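Local structure of peptidase M42 (5DS0) at residues L46-D57 with H202-Q213; L62-V70 with K177-L188. The protein probably acts as a TET-type aminopeptidase of family M42, removing N-terminal residues from peptides with a pair of metal ions, here cobalt, in a twelve-subunit assembly. All coordinates share one frame; numbering follows the deposited sequence.

Contact 1 of 2, residues L46-D57 with H202-Q213; sequences LGSVTFIAKGND and HPNTVYGSATVQ
An antiparallel strand pair of the catalytic-domain sheet joins 49-53 to 205-211, their axes 4.4 Å apart; strand 205-211 is flanked on its other edge by the parallel strand 60-66. In the hydrogen-bonded pair Phe-51/Gly-208 both backbone bonds are short and straight, Phe-51 N to Gly-208 O at 2.7 Å with 174° at the hydrogen, and Ala-53/Val-206 repeats the pattern. In the pair Val-49/Ala-210 the bond from Val-49 N to Ala-210 O is weak. On the face that carries Thr-50, Ile-52, Tyr-207 and Ser-209, the hydroxyls Thr-50 OG1 and Ser-209 OG share a hydrogen bond of 2.9 Å across a pair that the backbone leaves non-hydrogen-bonded, and helix 219-228 covers this side through Thr-224 and Val-228. Ile-52 runs alongside the Tyr-207 ring, its CD1 3.6 Å from Tyr-207 CE2. The opposite face, with Val-49 and Phe-51, packs on helix 24-34. At the ends of the pairing, side chains take part: Ser-48 OG, also bonded to Asp-44, accepts a hydrogen bond from Val-212 N at 3.3 Å. At the far end Thr-205 OG1, turned anti to its own carbonyl carbon (chi1 -64°), donates to Asn-56 O at 2.7 Å, approaching from above the carbonyl plane.

Contact 2 of 2, residues L62-V70 with K177-L188; sequences LMAGHTDEV and KAFDDRIGAFVL. With CO (cobalt (II) ion), chain T; CO (cobalt (II) ion), chain U.
His-66 has CG set between its backbone N and carbonyl carbon (chi1 68°), and Asp-180 holds CG anti to its backbone N (chi1 179°); these torsions bring ring and carboxylate together at the dinuclear cobalt site of this M42 peptidase, where strand 62-66 meets the start of helix 179-188. Asp-180 bridges the metals: OD1 binds the first cobalt ion at 2.0 Å and OD2 the second at 1.9 Å. His-66 NE2 completes this contact's share of the first site at 2.1 Å, its ring plane 72° from the Asp-180 carboxylate. Glu-214 and Glu-237 add to the first site, Glu-215 and His-325 to the second. The other ring nitrogen, ND1, donates to Asp-68 O close to the ring plane, which fixes the ring's rotation; a cis peptide bond links Asp-180 to Asp-181. Beyond the site, Arg-182 runs extended from CG to NE and grips Thr-67 O side-on with NE and NH2, the NE bond being 2.9 Å and the carbonyl O lying near the guanidinium plane. The same NH2 meets Glu-69 OE2 at 2.8 Å from above the carboxylate plane, in a buried salt-bridge network that Lys-177 NZ, itself bonded to Ala-16 O, joins through weak bonds to both Glu-69 oxygens. An alanine at Arg-182 would remove both grips, and is likely to leave Thr-67 O without these donors and the Glu-69 carboxylate short of a compensating charge. Toward the other end, Gly-65 lets the helix come close, as a side chain there would collide with Gly-184 and Ala-185; next to it, Leu-188 CD2 lies 3.4 Å from Gly-65 N.

In the fold
Contact 2 is nested within the chain loop that contact 1 closes, and their centres lie 14 Å apart. They share one sheet: strand 60-66 runs parallel to strand 205-211, where Ser-209 N lies 2.7 Å from Met-63 O and Tyr-207 O 2.8 Å from Met-63 N, both probable hydrogen bonds. Contact 1 thus adds strand 49-53 on one side of 205-211, while contact 2 lays helix 179-188 against the strand on its other side. The two converge near the metals. Thr-211 OG1, bonded to Asp-301, packs 3.3 Å from His-66 CA, and the Thr-211 side chain is about 8 Å from a cobalt ion.

Contact 1 of 2, residues L46-D57 with H202-Q213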
loop_
_atom_site.group_PDB
_atom_site.type_symbol
_atom_site.label_atom_id
_atom_site.label_comp_id
_atom_site.label_asym_id
_atom_site.label_seq_id
_atom_site.Cartn_x
_atom_site.Cartn_y
_atom_site.Cartn_z
ATOM N N LEU C 46 32.511 -36.196 15.325
ATOM C CA LEU C 46 32.264 -34.808 14.981
ATOM C C LEU C 46 33.152 -33.844 15.767
ATOM O O LEU C 46 33.324 -32.698 15.354
ATOM C CB LEU C 46 30.791 -34.461 15.196
ATOM C CG LEU C 46 29.872 -34.642 13.984
ATOM C CD1 LEU C 46 30.101 -35.960 13.263
ATOM C CD2 LEU C 46 28.410 -34.523 14.390
ATOM N N GLY C 47 33.710 -34.295 16.883
ATOM C CA GLY C 47 34.564 -33.446 17.702
ATOM C C GLY C 47 34.096 -33.224 19.133
ATOM O O GLY C 47 34.745 -32.494 19.871
ATOM N N SER C 48 32.973 -33.825 19.534
ATOM C CA SER C 48 32.513 -33.741 20.927
ATOM C C SER C 48 33.440 -34.544 21.807
ATOM O O SER C 48 33.738 -35.693 21.496
ATOM C CB SER C 48 31.105 -34.311 21.110
ATOM O OG SER C 48 30.190 -33.808 20.155
ATOM N N VAL C 49 33.913 -33.935 22.889
ATOM C CA VAL C 49 34.639 -34.693 23.906
ATOM C C VAL C 49 33.749 -34.852 25.155
ATOM O O VAL C 49 33.003 -33.950 25.538
ATOM C CB VAL C 49 36.050 -34.140 24.278
ATOM C CG1 VAL C 49 36.920 -33.654 23.103
ATOM C CG2 VAL C 49 35.892 -32.992 25.216
ATOM N N THR C 50 33.864 -36.016 25.778
ATOM C CA THR C 50 33.023 -36.417 26.876
ATOM C C THR C 50 33.897 -36.986 28.003
ATOM O O THR C 50 34.728 -37.851 27.778
ATOM C CB THR C 50 32.010 -37.491 26.406
ATOM O OG1 THR C 50 31.304 -37.037 25.235
ATOM C CG2 THR C 50 31.009 -37.828 27.511
ATOM N N PHE C 51 33.663 -36.511 29.219
ATOM C CA PHE C 51 34.452 -36.872 30.378
ATOM C C PHE C 51 33.644 -37.751 31.295
ATOM O O PHE C 51 32.536 -37.385 31.688
ATOM C CB PHE C 51 34.844 -35.611 31.130
ATOM C CG PHE C 51 35.533 -34.605 30.273
ATOM C CD1 PHE C 51 36.854 -34.801 29.903
ATOM C CD2 PHE C 51 34.868 -33.487 29.810
ATOM C CE1 PHE C 51 37.505 -33.885 29.095
ATOM C CE2 PHE C 51 35.512 -32.564 29.012
ATOM C CZ PHE C 51 36.832 -32.760 28.654
ATOM N N ILE C 52 34.210 -38.895 31.661
ATOM C CA ILE C 52 33.508 -39.882 32.474
ATOM C C ILE C 52 34.018 -39.883 33.903
ATOM O O ILE C 52 35.222 -39.971 34.149
ATOM C CB ILE C 52 33.658 -41.290 31.888
ATOM C CG1 ILE C 52 33.212 -41.290 30.421
ATOM C CG2 ILE C 52 32.839 -42.290 32.688
ATOM C CD1 ILE C 52 33.506 -42.573 29.669
ATOM N N ALA C 53 33.091 -39.754 34.846
ATOM C CA ALA C 53 33.368 -39.953 36.267
ATOM C C ALA C 53 32.679 -41.249 36.680
ATOM O O ALA C 53 31.449 -41.314 36.712
ATOM C CB ALA C 53 32.858 -38.774 37.086
ATOM N N LYS C 54 33.483 -42.275 36.975
ATOM C CA LYS C 54 32.982 -43.628 37.190
ATOM C C LYS C 54 32.281 -43.808 38.524
ATOM O O LYS C 54 32.534 -43.113 39.499
ATOM C CB LYS C 54 34.095 -44.663 37.049
ATOM C CG LYS C 54 34.581 -44.879 35.618
ATOM C CD LYS C 54 35.383 -46.184 35.478
ATOM C CE LYS C 54 36.257 -46.247 34.214
ATOM N NZ LYS C 54 35.602 -45.722 32.971
ATOM N N GLY C 55 31.351 -44.747 38.512
ATOM C CA GLY C 55 30.618 -45.192 39.689
ATOM C C GLY C 55 29.937 -46.469 39.234
ATOM O O GLY C 55 30.564 -47.299 38.572
ATOM N N ASN C 56 28.661 -46.628 39.537
ATOM C CA ASN C 56 27.955 -47.834 39.115
ATOM C C ASN C 56 27.753 -47.820 37.606
ATOM O O ASN C 56 27.379 -46.803 37.052
ATOM C CB ASN C 56 26.616 -47.940 39.828
ATOM C CG ASN C 56 26.748 -47.811 41.335
ATOM O OD1 ASN C 56 27.791 -47.406 41.849
ATOM N ND2 ASN C 56 25.691 -48.129 42.042
ATOM N N ASP C 57 28.030 -48.938 36.935
ATOM C CA ASP C 57 27.845 -49.035 35.471
ATOM C C ASP C 57 26.577 -48.353 34.989
ATOM O O ASP C 57 26.596 -47.707 33.950
ATOM C CB ASP C 57 27.797 -50.481 35.004
ATOM C CG ASP C 57 27.823 -50.633 33.463
ATOM O OD1 ASP C 57 28.211 -49.692 32.732
ATOM O OD2 ASP C 57 27.446 -51.723 32.987
ATOM N N HIS C 202 28.471 -40.935 44.210
ATOM C CA HIS C 202 27.288 -40.893 43.368
ATOM C C HIS C 202 26.970 -42.270 42.810
ATOM O O HIS C 202 27.816 -42.906 42.194
ATOM C CB HIS C 202 27.469 -39.884 42.229
ATOM C CG HIS C 202 28.748 -40.039 41.472
ATOM N ND1 HIS C 202 28.871 -40.885 40.392
ATOM C CD2 HIS C 202 29.958 -39.459 41.638
ATOM C CE1 HIS C 202 30.107 -40.828 39.930
ATOM N NE2 HIS C 202 30.787 -39.965 40.665
ATOM N N PRO C 203 25.727 -42.733 42.996
ATOM C CA PRO C 203 25.324 -44.110 42.661
ATOM C C PRO C 203 25.096 -44.326 41.161
ATOM O O PRO C 203 24.042 -44.832 40.751
ATOM C CB PRO C 203 24.009 -44.270 43.427
ATOM C CG PRO C 203 23.427 -42.903 43.408
ATOM C CD PRO C 203 24.591 -41.949 43.504
ATOM N N ASN C 204 26.094 -43.966 40.359
ATOM C CA ASN C 204 25.926 -43.884 38.921
ATOM C C ASN C 204 27.221 -43.497 38.241
ATOM O O ASN C 204 28.191 -43.108 38.889
ATOM C CB ASN C 204 24.855 -42.839 38.573
ATOM C CG ASN C 204 25.103 -41.493 39.251
ATOM O OD1 ASN C 204 26.218 -40.980 39.235
ATOM N ND2 ASN C 204 24.059 -40.922 39.855
ATOM N N THR C 205 27.216 -43.589 36.916
ATOM C CA THR C 205 28.338 -43.141 36.099
ATOM C C THR C 205 27.908 -41.871 35.376
ATOM O O THR C 205 26.838 -41.816 34.778
ATOM C CB THR C 205 28.775 -44.234 35.102
ATOM O OG1 THR C 205 29.265 -45.371 35.830
ATOM C CG2 THR C 205 29.867 -43.726 34.189
ATOM N N VAL C 206 28.759 -40.854 35.447
ATOM C CA VAL C 206 28.451 -39.544 34.908
ATOM C C VAL C 206 29.250 -39.289 33.643
ATOM O O VAL C 206 30.468 -39.342 33.664
ATOM C CB VAL C 206 28.767 -38.454 35.945
ATOM C CG1 VAL C 206 28.635 -37.068 35.338
ATOM C CG2 VAL C 206 27.841 -38.585 37.144
ATOM N N TYR C 207 28.553 -38.977 32.557
ATOM C CA TYR C 207 29.193 -38.613 31.308
ATOM C C TYR C 207 28.998 -37.107 31.103
ATOM O O TYR C 207 27.909 -36.653 30.789
ATOM C CB TYR C 207 28.582 -39.380 30.140
ATOM C CG TYR C 207 28.843 -40.870 30.161
ATOM C CD1 TYR C 207 28.236 -41.699 31.105
ATOM C CD2 TYR C 207 29.683 -41.467 29.209
ATOM C CE1 TYR C 207 28.464 -43.073 31.112
ATOM C CE2 TYR C 207 29.925 -42.834 29.214
ATOM C CZ TYR C 207 29.313 -43.633 30.166
ATOM O OH TYR C 207 29.538 -44.993 30.163
ATOM N N GLY C 208 30.063 -36.341 31.294
ATOM C CA GLY C 208 30.012 -34.898 31.115
ATOM C C GLY C 208 30.516 -34.542 29.741
ATOM O O GLY C 208 31.696 -34.660 29.457
ATOM N N SER C 209 29.628 -34.049 28.903
ATOM C CA SER C 209 29.937 -33.931 27.500
ATOM C C SER C 209 29.943 -32.498 26.974
ATOM O O SER C 209 28.996 -31.754 27.150
ATOM C CB SER C 209 28.953 -34.770 26.706
ATOM O OG SER C 209 29.410 -34.903 25.387
ATOM N N ALA C 210 31.034 -32.142 26.310
ATOM C CA ALA C 210 31.162 -30.862 25.627
ATOM C C ALA C 210 30.847 -31.042 24.142
ATOM O O ALA C 210 31.737 -31.298 23.329
ATOM C CB ALA C 210 32.567 -30.323 25.814
ATOM N N THR C 211 29.571 -30.942 23.806
ATOM C CA THR C 211 29.103 -31.263 22.472
ATOM C C THR C 211 29.474 -30.206 21.449
ATOM O O THR C 211 29.718 -29.054 21.796
ATOM C CB THR C 211 27.567 -31.448 22.466
ATOM O OG1 THR C 211 26.953 -30.426 23.263
ATOM C CG2 THR C 211 27.196 -32.788 23.039
ATOM N N VAL C 212 29.468 -30.609 20.183
ATOM C CA VAL C 212 29.746 -29.703 19.073
ATOM C C VAL C 212 28.519 -29.514 18.195
ATOM O O VAL C 212 27.571 -30.296 18.244
ATOM C CB VAL C 212 30.930 -30.193 18.201
ATOM C CG1 VAL C 212 32.214 -30.204 19.018
ATOM C CG2 VAL C 212 30.654 -31.561 17.592
ATOM N N GLN C 213 28.553 -28.453 17.403
ATOM C CA GLN C 213 27.549 -28.198 16.380
ATOM C C GLN C 213 26.086 -28.172 16.849
ATOM O O GLN C 213 25.205 -28.587 16.108
ATOM C CB GLN C 213 27.727 -29.208 15.229
ATOM C CG GLN C 213 29.042 -29.018 14.492
ATOM C CD GLN C 213 29.145 -29.833 13.223
ATOM O OE1 GLN C 213 28.250 -29.834 12.372
ATOM N NE2 GLN C 213 30.265 -30.494 13.066
#

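Contact 2 of 2, residues L62-V70 with K177-L188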
loop_
_atom_site.group_PDB
_atom_site.type_symbol
_atom_site.label_atom_id
_atom_site.label_comp_id
_atom_site.label_asym_id
_atom_site.label_seq_id
_atom_site.Cartn_x
_atom_site.Cartn_y
_atom_site.Cartn_z
ATOM N N LEU C 62 23.958 -38.434 31.459
ATOM C CA LEU C 62 24.615 -37.592 30.474
ATOM C C LEU C 62 24.345 -36.129 30.794
ATOM O O LEU C 62 23.183 -35.716 30.822
ATOM C CB LEU C 62 24.116 -37.926 29.068
ATOM C CG LEU C 62 24.606 -37.028 27.930
ATOM C CD1 LEU C 62 26.113 -36.876 27.932
ATOM C CD2 LEU C 62 24.150 -37.576 26.592
HETATM N N MSE C 63 25.404 -35.367 31.047
HETATM C CA MSE C 63 25.306 -33.924 31.116
HETATM C C MSE C 63 25.938 -33.358 29.892
HETATM O O MSE C 63 27.043 -33.744 29.533
HETATM C CB MSE C 63 26.074 -33.361 32.277
HETATM C CG MSE C 63 25.443 -33.708 33.611
HETATM SE SE MSE C 63 26.211 -32.472 34.944
HETATM C CE MSE C 63 27.992 -33.290 35.155
ATOM N N ALA C 64 25.270 -32.420 29.237
ATOM C CA ALA C 64 25.778 -31.883 27.988
ATOM C C ALA C 64 25.686 -30.376 27.945
ATOM O O ALA C 64 24.665 -29.808 28.327
ATOM C CB ALA C 64 25.012 -32.471 26.822
ATOM N N GLY C 65 26.762 -29.739 27.491
ATOM C CA GLY C 65 26.763 -28.305 27.183
ATOM C C GLY C 65 27.579 -28.067 25.932
ATOM O O GLY C 65 28.708 -28.524 25.846
ATOM N N HIS C 66 27.015 -27.390 24.944
ATOM C CA HIS C 66 27.705 -27.265 23.662
ATOM C C HIS C 66 28.768 -26.180 23.706
ATOM O O HIS C 66 28.539 -25.102 24.246
ATOM C CB HIS C 66 26.722 -27.068 22.487
ATOM C CG HIS C 66 25.984 -25.764 22.493
ATOM N ND1 HIS C 66 26.473 -24.629 21.887
ATOM C CD2 HIS C 66 24.764 -25.434 22.979
ATOM C CE1 HIS C 66 25.599 -23.646 22.021
ATOM N NE2 HIS C 66 24.555 -24.106 22.686
ATOM N N THR C 67 29.936 -26.478 23.137
ATOM C CA THR C 67 31.043 -25.540 23.138
ATOM C C THR C 67 31.148 -24.747 21.858
ATOM O O THR C 67 31.983 -23.845 21.759
ATOM C CB THR C 67 32.366 -26.259 23.335
ATOM O OG1 THR C 67 32.477 -27.304 22.357
ATOM C CG2 THR C 67 32.449 -26.839 24.721
ATOM N N ASP C 68 30.353 -25.084 20.853
ATOM C CA ASP C 68 30.321 -24.247 19.655
ATOM C C ASP C 68 29.591 -22.952 19.964
ATOM O O ASP C 68 28.694 -22.912 20.807
ATOM C CB ASP C 68 29.726 -24.964 18.433
ATOM C CG ASP C 68 28.255 -25.286 18.579
ATOM O OD1 ASP C 68 27.850 -25.796 19.645
ATOM O OD2 ASP C 68 27.503 -25.071 17.604
ATOM N N GLU C 69 30.023 -21.890 19.302
ATOM C CA GLU C 69 29.406 -20.578 19.414
ATOM C C GLU C 69 28.916 -20.149 18.044
ATOM O O GLU C 69 29.418 -20.581 17.006
ATOM C CB GLU C 69 30.411 -19.545 19.935
ATOM C CG GLU C 69 31.664 -19.423 19.059
ATOM C CD GLU C 69 32.665 -18.394 19.549
ATOM O OE1 GLU C 69 32.245 -17.228 19.792
ATOM O OE2 GLU C 69 33.859 -18.753 19.672
ATOM N N VAL C 70 27.947 -19.259 18.027
ATOM C CA VAL C 70 27.546 -18.693 16.759
ATOM C C VAL C 70 28.739 -17.958 16.179
ATOM O O VAL C 70 29.549 -17.401 16.912
ATOM C CB VAL C 70 26.325 -17.775 16.892
ATOM C CG1 VAL C 70 25.115 -18.597 17.333
ATOM C CG2 VAL C 70 26.584 -16.621 17.849
ATOM N N LYS C 177 31.530 -13.137 25.249
ATOM C CA LYS C 177 30.814 -13.878 24.207
ATOM C C LYS C 177 30.771 -15.348 24.553
ATOM O O LYS C 177 31.382 -15.794 25.520
ATOM C CB LYS C 177 31.497 -13.708 22.857
ATOM C CG LYS C 177 32.818 -14.462 22.726
ATOM C CD LYS C 177 33.409 -14.310 21.339
ATOM C CE LYS C 177 34.823 -14.853 21.260
ATOM N NZ LYS C 177 34.808 -16.328 21.126
ATOM N N ALA C 178 30.010 -16.086 23.761
ATOM C CA ALA C 178 29.988 -17.543 23.807
ATOM C C ALA C 178 29.491 -18.163 25.109
ATOM O O ALA C 178 29.682 -19.362 25.323
ATOM C CB ALA C 178 31.360 -18.090 23.449
ATOM N N PHE C 179 28.832 -17.389 25.971
ATOM C CA PHE C 179 28.214 -17.987 27.146
ATOM C C PHE C 179 27.328 -19.150 26.705
ATOM O O PHE C 179 27.300 -20.171 27.368
ATOM C CB PHE C 179 27.395 -16.979 27.933
ATOM C CG PHE C 179 28.221 -15.960 28.660
ATOM C CD1 PHE C 179 29.299 -16.342 29.433
ATOM C CD2 PHE C 179 27.895 -14.621 28.603
ATOM C CE1 PHE C 179 30.048 -15.406 30.112
ATOM C CE2 PHE C 179 28.643 -13.681 29.284
ATOM C CZ PHE C 179 29.726 -14.075 30.029
ATOM N N ASP C 180 26.629 -18.982 25.588
ATOM C CA ASP C 180 25.859 -20.037 24.972
ATOM C C ASP C 180 26.811 -20.834 24.110
ATOM O O ASP C 180 27.154 -20.375 23.023
ATOM C CB ASP C 180 24.762 -19.407 24.113
ATOM C CG ASP C 180 23.909 -20.420 23.390
ATOM O OD1 ASP C 180 23.970 -21.630 23.714
ATOM O OD2 ASP C 180 23.158 -19.992 22.481
ATOM N N ASP C 181 27.257 -22.018 24.537
ATOM C CA ASP C 181 26.867 -22.662 25.790
ATOM C C ASP C 181 28.106 -23.155 26.557
ATOM O O ASP C 181 28.113 -24.232 27.151
ATOM C CB ASP C 181 25.911 -23.804 25.490
ATOM C CG ASP C 181 25.314 -24.447 26.742
ATOM O OD1 ASP C 181 25.298 -23.815 27.820
ATOM O OD2 ASP C 181 24.850 -25.597 26.611
ATOM N N ARG C 182 29.151 -22.337 26.551
ATOM C CA ARG C 182 30.378 -22.676 27.252
ATOM C C ARG C 182 30.176 -22.529 28.743
ATOM O O ARG C 182 30.851 -23.208 29.524
ATOM C CB ARG C 182 31.551 -21.844 26.744
ATOM C CG ARG C 182 31.999 -22.323 25.370
ATOM C CD ARG C 182 33.025 -21.427 24.704
ATOM N NE ARG C 182 33.059 -21.655 23.265
ATOM C CZ ARG C 182 33.724 -20.905 22.388
ATOM N NH1 ARG C 182 34.462 -19.881 22.793
ATOM N NH2 ARG C 182 33.659 -21.187 21.090
ATOM N N ILE C 183 29.218 -21.701 29.149
ATOM C CA ILE C 183 28.878 -21.624 30.554
ATOM C C ILE C 183 28.257 -22.941 31.008
ATOM O O ILE C 183 28.497 -23.375 32.131
ATOM C CB ILE C 183 27.955 -20.434 30.892
ATOM C CG1 ILE C 183 27.986 -20.144 32.388
ATOM C CG2 ILE C 183 26.525 -20.709 30.478
ATOM C CD1 ILE C 183 29.337 -19.657 32.904
ATOM N N GLY C 184 27.485 -23.589 30.141
ATOM C CA GLY C 184 26.953 -24.922 30.442
ATOM C C GLY C 184 28.054 -25.969 30.541
ATOM O O GLY C 184 28.036 -26.820 31.432
ATOM N N ALA C 185 29.024 -25.895 29.638
ATOM C CA ALA C 185 30.192 -26.764 29.692
ATOM C C ALA C 185 30.990 -26.482 30.951
ATOM O O ALA C 185 31.482 -27.394 31.601
ATOM C CB ALA C 185 31.062 -26.536 28.480
ATOM N N PHE C 186 31.097 -25.206 31.308
ATOM C CA PHE C 186 31.786 -24.804 32.523
ATOM C C PHE C 186 31.156 -25.436 33.752
ATOM O O PHE C 186 31.859 -25.931 34.621
ATOM C CB PHE C 186 31.768 -23.281 32.655
ATOM C CG PHE C 186 32.370 -22.770 33.934
ATOM C CD1 PHE C 186 33.730 -22.534 34.024
ATOM C CD2 PHE C 186 31.564 -22.493 35.026
ATOM C CE1 PHE C 186 34.282 -22.047 35.188
ATOM C CE2 PHE C 186 32.103 -21.999 36.193
ATOM C CZ PHE C 186 33.465 -21.776 36.275
ATOM N N VAL C 187 29.829 -25.412 33.817
ATOM C CA VAL C 187 29.110 -25.985 34.941
ATOM C C VAL C 187 29.364 -27.476 35.078
ATOM O O VAL C 187 29.668 -27.950 36.160
ATOM C CB VAL C 187 27.604 -25.763 34.795
ATOM C CG1 VAL C 187 26.825 -26.595 35.809
ATOM C CG2 VAL C 187 27.277 -24.295 34.995
ATOM N N LEU C 188 29.229 -28.227 33.993
ATOM C CA LEU C 188 29.380 -29.671 34.093
ATOM C C LEU C 188 30.813 -30.066 34.434
ATOM O O LEU C 188 31.039 -31.008 35.194
ATOM C CB LEU C 188 28.901 -30.379 32.828
ATOM C CG LEU C 188 29.621 -30.138 31.502
ATOM C CD1 LEU C 188 30.745 -31.133 31.238
ATOM C CD2 LEU C 188 28.606 -30.206 30.369
HETATM CO CO CO T . 22.774 -23.055 22.983
HETATM CO CO CO U . 22.369 -20.897 21.053
#